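Local coordinates for protein putative enoyl-CoA hydratase/isomerase (Mycobacterium abscessus, PDB 4MI2) that probably acts as an isomerase of epoxidised phenylacetyl-CoA in phenylacetate breakdown, as a member of the enoyl-CoA hydratase/isomerase (crotonase) family, at residues P106-I111 with I128-Q133; V116-G121 with A148-S153; R158-S163 with W183-E188. All coordinates share one frame; numbering follows the deposited sequence.

Interaction 1: residues P106-I111 with I128-Q133; sequences PVVVAI and IRIAGQ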
loop_
_atom_site.group_PDB
_atom_site.type_symbol
_atom_site.label_atom_id
_atom_site.label_comp_id
_atom_site.label_asym_id
_atom_site.label_seq_id
_atom_site.Cartn_x
_atom_site.Cartn_y
_atom_site.Cartn_z
ATOM N N PRO B 106 -3.123 -16.511 14.963
ATOM C CA PRO B 106 -1.903 -15.892 14.464
ATOM C C PRO B 106 -0.860 -16.898 13.989
ATOM O O PRO B 106 -0.681 -17.929 14.611
ATOM C CB PRO B 106 -1.388 -15.106 15.675
ATOM C CG PRO B 106 -2.609 -14.841 16.502
ATOM C CD PRO B 106 -3.419 -16.091 16.345
ATOM N N VAL B 107 -0.187 -16.582 12.884
ATOM C CA VAL B 107 0.836 -17.458 12.298
ATOM C C VAL B 107 2.139 -16.691 12.258
ATOM O O VAL B 107 2.187 -15.594 11.712
ATOM C CB VAL B 107 0.474 -17.882 10.860
ATOM C CG1 VAL B 107 1.564 -18.769 10.263
ATOM C CG2 VAL B 107 -0.863 -18.597 10.837
ATOM N N VAL B 108 3.177 -17.276 12.851
ATOM C CA VAL B 108 4.505 -16.691 12.929
ATOM C C VAL B 108 5.430 -17.575 12.117
ATOM O O VAL B 108 5.265 -18.795 12.119
ATOM C CB VAL B 108 5.006 -16.667 14.385
ATOM C CG1 VAL B 108 6.324 -15.907 14.503
ATOM C CG2 VAL B 108 3.951 -16.062 15.302
ATOM N N VAL B 109 6.404 -16.971 11.428
ATOM C CA VAL B 109 7.388 -17.739 10.672
ATOM C C VAL B 109 8.812 -17.275 10.989
ATOM O O VAL B 109 9.078 -16.078 11.134
ATOM C CB VAL B 109 7.093 -17.723 9.153
ATOM C CG1 VAL B 109 7.223 -16.320 8.585
ATOM C CG2 VAL B 109 7.985 -18.708 8.404
ATOM N N ALA B 110 9.702 -18.255 11.153
ATOM C CA ALA B 110 11.121 -18.024 11.415
ATOM C C ALA B 110 11.877 -18.322 10.133
ATOM O O ALA B 110 11.787 -19.435 9.611
ATOM C CB ALA B 110 11.612 -18.932 12.536
ATOM N N ILE B 111 12.615 -17.333 9.633
ATOM C CA ILE B 111 13.269 -17.442 8.332
ATOM C C ILE B 111 14.790 -17.357 8.454
ATOM O O ILE B 111 15.377 -16.293 8.699
ATOM C CB ILE B 111 12.762 -16.384 7.336
ATOM C CG1 ILE B 111 11.232 -16.305 7.367
ATOM C CG2 ILE B 111 13.227 -16.720 5.924
ATOM C CD1 ILE B 111 10.677 -15.180 6.518
ATOM N N ILE B 128 3.400 -12.833 11.066
ATOM C CA ILE B 128 4.592 -12.244 11.689
ATOM C C ILE B 128 5.796 -13.016 11.180
ATOM O O ILE B 128 5.801 -14.246 11.195
ATOM C CB ILE B 128 4.555 -12.333 13.241
ATOM C CG1 ILE B 128 3.241 -11.778 13.813
ATOM C CG2 ILE B 128 5.752 -11.610 13.870
ATOM C CD1 ILE B 128 3.074 -10.278 13.678
ATOM N N ARG B 129 6.813 -12.288 10.743
ATOM C CA ARG B 129 7.981 -12.855 10.073
ATOM C C ARG B 129 9.230 -12.426 10.827
ATOM O O ARG B 129 9.508 -11.234 10.942
ATOM C CB ARG B 129 8.061 -12.355 8.619
ATOM C CG ARG B 129 7.245 -13.165 7.616
ATOM C CD ARG B 129 7.090 -12.437 6.280
ATOM N NE ARG B 129 6.272 -11.240 6.444
ATOM C CZ ARG B 129 4.947 -11.223 6.498
ATOM N NH1 ARG B 129 4.242 -12.336 6.341
ATOM N NH2 ARG B 129 4.324 -10.079 6.698
ATOM N N ILE B 130 9.964 -13.404 11.344
ATOM C CA ILE B 130 11.221 -13.159 12.040
ATOM C C ILE B 130 12.375 -13.712 11.200
ATOM O O ILE B 130 12.404 -14.896 10.887
ATOM C CB ILE B 130 11.255 -13.860 13.414
ATOM C CG1 ILE B 130 9.981 -13.575 14.234
ATOM C CG2 ILE B 130 12.512 -13.468 14.171
ATOM C CD1 ILE B 130 9.815 -12.131 14.663
ATOM N N ALA B 131 13.328 -12.858 10.847
ATOM C CA ALA B 131 14.427 -13.266 9.986
ATOM C C ALA B 131 15.753 -13.277 10.726
ATOM O O ALA B 131 16.012 -12.424 11.580
ATOM C CB ALA B 131 14.518 -12.345 8.774
ATOM N N GLY B 132 16.587 -14.258 10.389
ATOM C CA GLY B 132 17.959 -14.306 10.864
ATOM C C GLY B 132 18.789 -13.323 10.062
ATOM O O GLY B 132 18.417 -12.966 8.941
ATOM N N GLN B 133 19.916 -12.899 10.627
ATOM C CA GLN B 133 20.743 -11.855 10.016
ATOM C C GLN B 133 21.218 -12.218 8.606
ATOM O O GLN B 133 21.437 -11.326 7.796
ATOM C CB GLN B 133 21.945 -11.494 10.913
#

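Interaction 2: residues V116-G121 with A148-S153; sequences VGAGLG and ADSALS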
loop_
_atom_site.group_PDB
_atom_site.type_symbol
_atom_site.label_atom_id
_atom_site.label_comp_id
_atom_site.label_asym_id
_atom_site.label_seq_id
_atom_site.Cartn_x
_atom_site.Cartn_y
_atom_site.Cartn_z
ATOM N N VAL B 116 13.184 -18.418 -1.148
ATOM C CA VAL B 116 12.979 -18.054 -2.539
ATOM C C VAL B 116 11.885 -18.860 -3.189
ATOM O O VAL B 116 11.629 -19.998 -2.797
ATOM C CB VAL B 116 14.269 -18.211 -3.390
ATOM C CG1 VAL B 116 15.429 -17.445 -2.769
ATOM C CG2 VAL B 116 14.641 -19.673 -3.547
ATOM N N GLY B 117 11.265 -18.268 -4.211
ATOM C CA GLY B 117 10.218 -18.937 -4.951
ATOM C C GLY B 117 9.038 -19.200 -4.049
ATOM O O GLY B 117 8.641 -18.328 -3.272
ATOM N N ALA B 118 8.496 -20.411 -4.130
ATOM C CA ALA B 118 7.414 -20.843 -3.247
ATOM C C ALA B 118 7.772 -20.731 -1.771
ATOM O O ALA B 118 6.884 -20.633 -0.917
ATOM C CB ALA B 118 7.036 -22.272 -3.562
ATOM N N GLY B 119 9.065 -20.778 -1.460
ATOM C CA GLY B 119 9.514 -20.587 -0.080
ATOM C C GLY B 119 9.175 -19.193 0.414
ATOM O O GLY B 119 8.730 -19.013 1.554
ATOM N N LEU B 120 9.384 -18.205 -0.460
ATOM C CA LEU B 120 9.006 -16.831 -0.178
ATOM C C LEU B 120 7.483 -16.712 -0.076
ATOM O O LEU B 120 6.973 -16.077 0.834
ATOM C CB LEU B 120 9.563 -15.891 -1.256
ATOM C CG LEU B 120 9.445 -14.386 -1.026
ATOM C CD1 LEU B 120 10.143 -13.973 0.259
ATOM C CD2 LEU B 120 10.029 -13.625 -2.219
ATOM N N GLY B 121 6.762 -17.351 -0.994
ATOM C CA GLY B 121 5.294 -17.318 -0.988
ATOM C C GLY B 121 4.739 -17.822 0.325
ATOM O O GLY B 121 3.808 -17.248 0.891
ATOM N N ALA B 148 5.059 -16.362 -11.602
ATOM C CA ALA B 148 4.751 -16.316 -10.166
ATOM C C ALA B 148 3.754 -17.397 -9.790
ATOM O O ALA B 148 2.864 -17.734 -10.585
ATOM C CB ALA B 148 4.171 -14.965 -9.781
ATOM N N ASP B 149 3.927 -17.942 -8.590
ATOM C CA ASP B 149 2.929 -18.773 -7.951
ATOM C C ASP B 149 2.996 -18.620 -6.422
ATOM O O ASP B 149 3.688 -17.742 -5.913
ATOM C CB ASP B 149 3.020 -20.233 -8.417
ATOM C CG ASP B 149 4.384 -20.866 -8.182
ATOM O OD1 ASP B 149 4.854 -20.881 -7.019
ATOM O OD2 ASP B 149 4.963 -21.394 -9.173
ATOM N N SER B 150 2.221 -19.428 -5.706
ATOM C CA SER B 150 2.169 -19.376 -4.247
ATOM C C SER B 150 1.701 -18.019 -3.715
ATOM O O SER B 150 2.116 -17.599 -2.632
ATOM C CB SER B 150 3.534 -19.754 -3.654
ATOM O OG SER B 150 3.963 -20.993 -4.167
ATOM N N ALA B 151 0.829 -17.360 -4.485
ATOM C CA ALA B 151 0.193 -16.085 -4.130
ATOM C C ALA B 151 1.135 -14.874 -4.120
ATOM O O ALA B 151 0.741 -13.760 -3.728
ATOM C CB ALA B 151 -0.530 -16.196 -2.800
ATOM N N LEU B 152 2.355 -15.081 -4.604
ATOM C CA LEU B 152 3.411 -14.079 -4.520
ATOM C C LEU B 152 3.134 -12.846 -5.376
ATOM O O LEU B 152 3.591 -11.753 -5.039
ATOM C CB LEU B 152 4.741 -14.720 -4.903
ATOM C CG LEU B 152 6.025 -14.341 -4.183
ATOM C CD1 LEU B 152 5.879 -14.214 -2.671
ATOM C CD2 LEU B 152 7.071 -15.386 -4.534
ATOM N N SER B 153 2.350 -13.003 -6.449
ATOM C CA SER B 153 1.931 -11.866 -7.279
ATOM C C SER B 153 0.969 -10.926 -6.558
ATOM O O SER B 153 0.697 -9.820 -7.043
ATOM C CB SER B 153 1.310 -12.326 -8.614
ATOM O OG SER B 153 0.066 -12.987 -8.438
HETATM O O HOH W 1 2.322 -15.646 -0.533
#

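Interaction 3: residues R158-S163 with W183-E188; sequences RLIGAS and WGLVHE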
loop_
_atom_site.group_PDB
_atom_site.type_symbol
_atom_site.label_atom_id
_atom_site.label_comp_id
_atom_site.label_asym_id
_atom_site.label_seq_id
_atom_site.Cartn_x
_atom_site.Cartn_y
_atom_site.Cartn_z
ATOM N N ARG B 158 1.778 -6.372 -1.802
ATOM C CA ARG B 158 0.993 -5.973 -0.639
ATOM C C ARG B 158 1.879 -5.707 0.584
ATOM O O ARG B 158 1.523 -4.882 1.411
ATOM C CB ARG B 158 -0.090 -7.019 -0.312
ATOM C CG ARG B 158 -1.268 -6.949 -1.278
ATOM C CD ARG B 158 -2.318 -8.021 -0.995
ATOM N NE ARG B 158 -3.152 -8.291 -2.167
ATOM C CZ ARG B 158 -4.092 -9.230 -2.225
ATOM N NH1 ARG B 158 -4.330 -9.989 -1.161
ATOM N NH2 ARG B 158 -4.799 -9.411 -3.344
ATOM N N LEU B 159 3.021 -6.396 0.678
ATOM C CA LEU B 159 3.965 -6.204 1.784
ATOM C C LEU B 159 4.962 -5.069 1.540
ATOM O O LEU B 159 5.194 -4.271 2.430
ATOM C CB LEU B 159 4.756 -7.481 2.077
ATOM C CG LEU B 159 4.039 -8.702 2.661
ATOM C CD1 LEU B 159 5.077 -9.694 3.166
ATOM C CD2 LEU B 159 3.099 -8.337 3.800
ATOM N N ILE B 160 5.565 -5.007 0.351
ATOM C CA ILE B 160 6.639 -4.038 0.105
ATOM C C ILE B 160 6.303 -2.951 -0.914
ATOM O O ILE B 160 7.143 -2.100 -1.215
ATOM C CB ILE B 160 7.972 -4.734 -0.300
ATOM C CG1 ILE B 160 7.854 -5.443 -1.650
ATOM C CG2 ILE B 160 8.421 -5.716 0.773
ATOM C CD1 ILE B 160 9.178 -5.974 -2.151
ATOM N N GLY B 161 5.087 -2.972 -1.449
ATOM C CA GLY B 161 4.663 -1.975 -2.426
ATOM C C GLY B 161 4.951 -2.410 -3.845
ATOM O O GLY B 161 5.758 -3.317 -4.084
ATOM N N ALA B 162 4.296 -1.741 -4.792
ATOM C CA ALA B 162 4.326 -2.137 -6.197
ATOM C C ALA B 162 5.690 -1.902 -6.870
ATOM O O ALA B 162 6.113 -2.699 -7.708
ATOM C CB ALA B 162 3.233 -1.408 -6.962
ATOM N N SER B 163 6.375 -0.819 -6.509
ATOM C CA SER B 163 7.684 -0.526 -7.104
ATOM C C SER B 163 8.700 -1.613 -6.806
ATOM O O SER B 163 9.300 -2.191 -7.718
ATOM C CB SER B 163 8.237 0.830 -6.630
ATOM O OG SER B 163 7.657 1.877 -7.386
ATOM N N TRP B 183 12.263 -2.442 4.186
ATOM C CA TRP B 183 11.146 -2.496 3.224
ATOM C C TRP B 183 9.813 -2.990 3.811
ATOM O O TRP B 183 8.759 -2.842 3.179
ATOM C CB TRP B 183 11.514 -3.384 2.040
ATOM C CG TRP B 183 12.500 -2.803 1.097
ATOM C CD1 TRP B 183 13.247 -1.662 1.268
ATOM C CD2 TRP B 183 12.886 -3.348 -0.166
ATOM N NE1 TRP B 183 14.056 -1.459 0.172
ATOM C CE2 TRP B 183 13.854 -2.478 -0.723
ATOM C CE3 TRP B 183 12.494 -4.474 -0.896
ATOM C CZ2 TRP B 183 14.448 -2.713 -1.968
ATOM C CZ3 TRP B 183 13.089 -4.707 -2.137
ATOM C CH2 TRP B 183 14.053 -3.828 -2.657
ATOM N N GLY B 184 9.868 -3.588 5.001
ATOM C CA GLY B 184 8.688 -4.142 5.672
ATOM C C GLY B 184 8.333 -5.560 5.246
ATOM O O GLY B 184 7.216 -6.014 5.470
ATOM N N LEU B 185 9.283 -6.252 4.620
ATOM C CA LEU B 185 9.105 -7.644 4.230
ATOM C C LEU B 185 9.125 -8.563 5.452
ATOM O O LEU B 185 8.510 -9.625 5.435
ATOM C CB LEU B 185 10.196 -8.075 3.253
ATOM C CG LEU B 185 9.990 -9.454 2.602
ATOM C CD1 LEU B 185 8.832 -9.418 1.612
ATOM C CD2 LEU B 185 11.250 -9.940 1.906
ATOM N N VAL B 186 9.858 -8.168 6.490
ATOM C CA VAL B 186 9.880 -8.905 7.754
ATOM C C VAL B 186 9.724 -7.920 8.910
ATOM O O VAL B 186 10.026 -6.733 8.761
ATOM C CB VAL B 186 11.181 -9.734 7.927
ATOM C CG1 VAL B 186 11.310 -10.758 6.807
ATOM C CG2 VAL B 186 12.418 -8.841 7.984
ATOM N N HIS B 187 9.261 -8.410 10.055
ATOM C CA HIS B 187 9.032 -7.546 11.213
ATOM C C HIS B 187 10.286 -7.325 12.047
ATOM O O HIS B 187 10.420 -6.297 12.690
ATOM C CB HIS B 187 7.933 -8.119 12.094
ATOM C CG HIS B 187 6.604 -8.172 11.419
ATOM N ND1 HIS B 187 6.277 -9.138 10.489
ATOM C CD2 HIS B 187 5.525 -7.362 11.515
ATOM C CE1 HIS B 187 5.053 -8.928 10.051
ATOM N NE2 HIS B 187 4.574 -7.858 10.659
ATOM N N GLU B 188 11.192 -8.295 12.032
ATOM C CA GLU B 188 12.331 -8.308 12.945
ATOM C C GLU B 188 13.482 -9.091 12.330
ATOM O O GLU B 188 13.272 -10.110 11.668
ATOM C CB GLU B 188 11.915 -8.962 14.273
ATOM C CG GLU B 188 12.935 -8.868 15.408
ATOM C CD GLU B 188 12.757 -7.645 16.292
ATOM O OE1 GLU B 188 12.171 -6.639 15.820
ATOM O OE2 GLU B 188 13.200 -7.690 17.465
HETATM O O HOH W 2 8.747 -1.278 0.873
#

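Interaction 1: residues P106-I111 with I128-Q133
Val109 and Arg129 face each other across two neighbouring parallel strands, 107-111 and 128-132, in the central sheet of the crotonase fold. The strand axes run in the same direction at 15° to each other and approach to 4.7 Å. Five backbone hydrogen bonds join them in the staggered parallel pattern, with Val109 and Ile111 each bonding the partner strand through both N and O. The middle bond, Ile130 N to Val109 O, is 2.8 Å long and practically straight at the hydrogen, 178°.

Side chains alternate between the two faces. Val108, Ala110, Ile128 and Ile130 share one, where CG1 of Val108 sits 4.2 Å from CB of Ile128 and 4.3 Å from CG1 of Ile130; helix 195-207 covers the valine and alanine there. Val109, Ile111, Arg129 and Ala131 line the other.

The arginine is worth tracing outward. Its CB passes CG1 of Val109 at 4.1 Å, and its CG then presses on the same methyl at 3.3 Å, a tight contact. CG1 of Val109 stands in the crowded position between its own N and carbonyl carbon, which turns it to the arginine. CG of Arg129 also lies 4.1 Å from CD1 of Ile111, whose side chain runs alongside and points the same way. At the CG-CD bond the chain bends (chi3 -67°), carrying the guanidinium away from strand 107-111. There it makes weak hydrogen bonds: NE to Leu185 O, NH1 to the carbonyls of Ala123 and Ala126 around the end of helix 118-124, and NH2 to Ser163 OG of the second subunit. At the far end of the strand pair the last bond runs from Gly132 N to Ile111 O, 2.9 Å, with the donor tilted out of the carbonyl plane.

Interaction 2: residues V116-G121 with A148-S153
Ser150, with positive phi (61°) and OG anti to its carbonyl carbon (chi1 -53°), sets its hydroxyl over Ala118, with OG 3.4 Å from the alanine CB. That oxygen donates a 3.0 Å hydrogen bond to OD1 of Asp149, meeting it on the anti side and 20° out of the carboxylate plane, while OD2 of Asp149 is bonded to Gln240 of the third subunit. The type I' turn from Asp149 to Leu152 brings Ser150 up to the helix backbone: its CB comes to 4.0 Å from CA of Gly121, and the glycine, having no side chain, allows that approach. Leu152 reaches in just beside it. Its CD1 lies 3.6 Å from CA of Gly121 and 3.9 Å from CG of Leu120, whose side chain it crosses at about a right angle; CD2 meets Gly117 O. A water donates to both Gly121 O, 2.6 Å, and Ser150 O, 2.9 Å, tying the two backbones together. Two helix starts, with Gly117 and Ala151 at their N-cap positions, thus sit side by side, an arrangement consistent with the acyl-CoA site of crotonase-fold enzymes, where the helix beginning at 118 would supply a peptide N-H to the oxyanion hole.

Interaction 3: residues R158-S163 with W183-E188
Leu159 and Ile160, in the last turn of helix 152-160, pack against Trp183 and Leu185 where helix 177-183 ends, the two backbones coming to 5.7 Å between CA of Ile160 and CA of Trp183. Both helices break at a glycine of positive phi: Gly161 follows the first and precedes helix 162-171, while Gly184 closes the second in a Schellman motif. The contact belongs to the second half of the crotonase-fold chain, beside the subunit interfaces of the trimer.

Ile160 has the largest share. Its CG1 lies between the backbone N and the carbonyl carbon (chi1 66°), which sends CD1 to the indole while CG2, anti to the carbonyl carbon, turns to the loop. CD1 approaches the six-membered ring of Trp183 obliquely, 3.8 Å from CE3; the tryptophan also makes a cation-pi contact with Arg164. CG2 wedges between Trp183 O and CD1 of Leu185, 3.8 Å from that methyl. With CG anti to the backbone N (chi1 -171°), Leu185 brings its end to Ile160 and lies alongside it, pointing the same way. CD1 of Leu185 also meets CD1 of Leu159 at 4.1 Å, and these two leucines cross at about a right angle.

Neighbouring subunits close over the edge: Leu159 packs on Ser163 of the second subunit, and Ser163 OG of this chain bonds Gly184 O of the third. No direct hydrogen bond joins the two segments; instead one water donates to Ile160 O and to Trp183 O, 2.8 Å from each.

Interactions 1 and 3 share a border: His187 and Glu188 lead into strand 188-190, which continues the central sheet beyond strand 128-132, with Ala131 N 2.9 Å from Glu188 O and His187 N 3.0 Å from Arg129 O, both probable hydrogen bonds. NH2 of Arg129 also packs 3.6 Å from CD2 of Leu159. Interaction 2 shares helix 152-160 with interaction 3, at its opposite end, their centres 14 Å apart and nearest atoms about 4 Å. Helix 118-124 runs from interaction 2 toward strand 128-132 of interaction 1, centres 16 Å apart. By family resemblance, interaction 2 probably borders the acyl-CoA site. Interactions 1 and 3 both touch the second subunit, and interactions 2 and 3 the third.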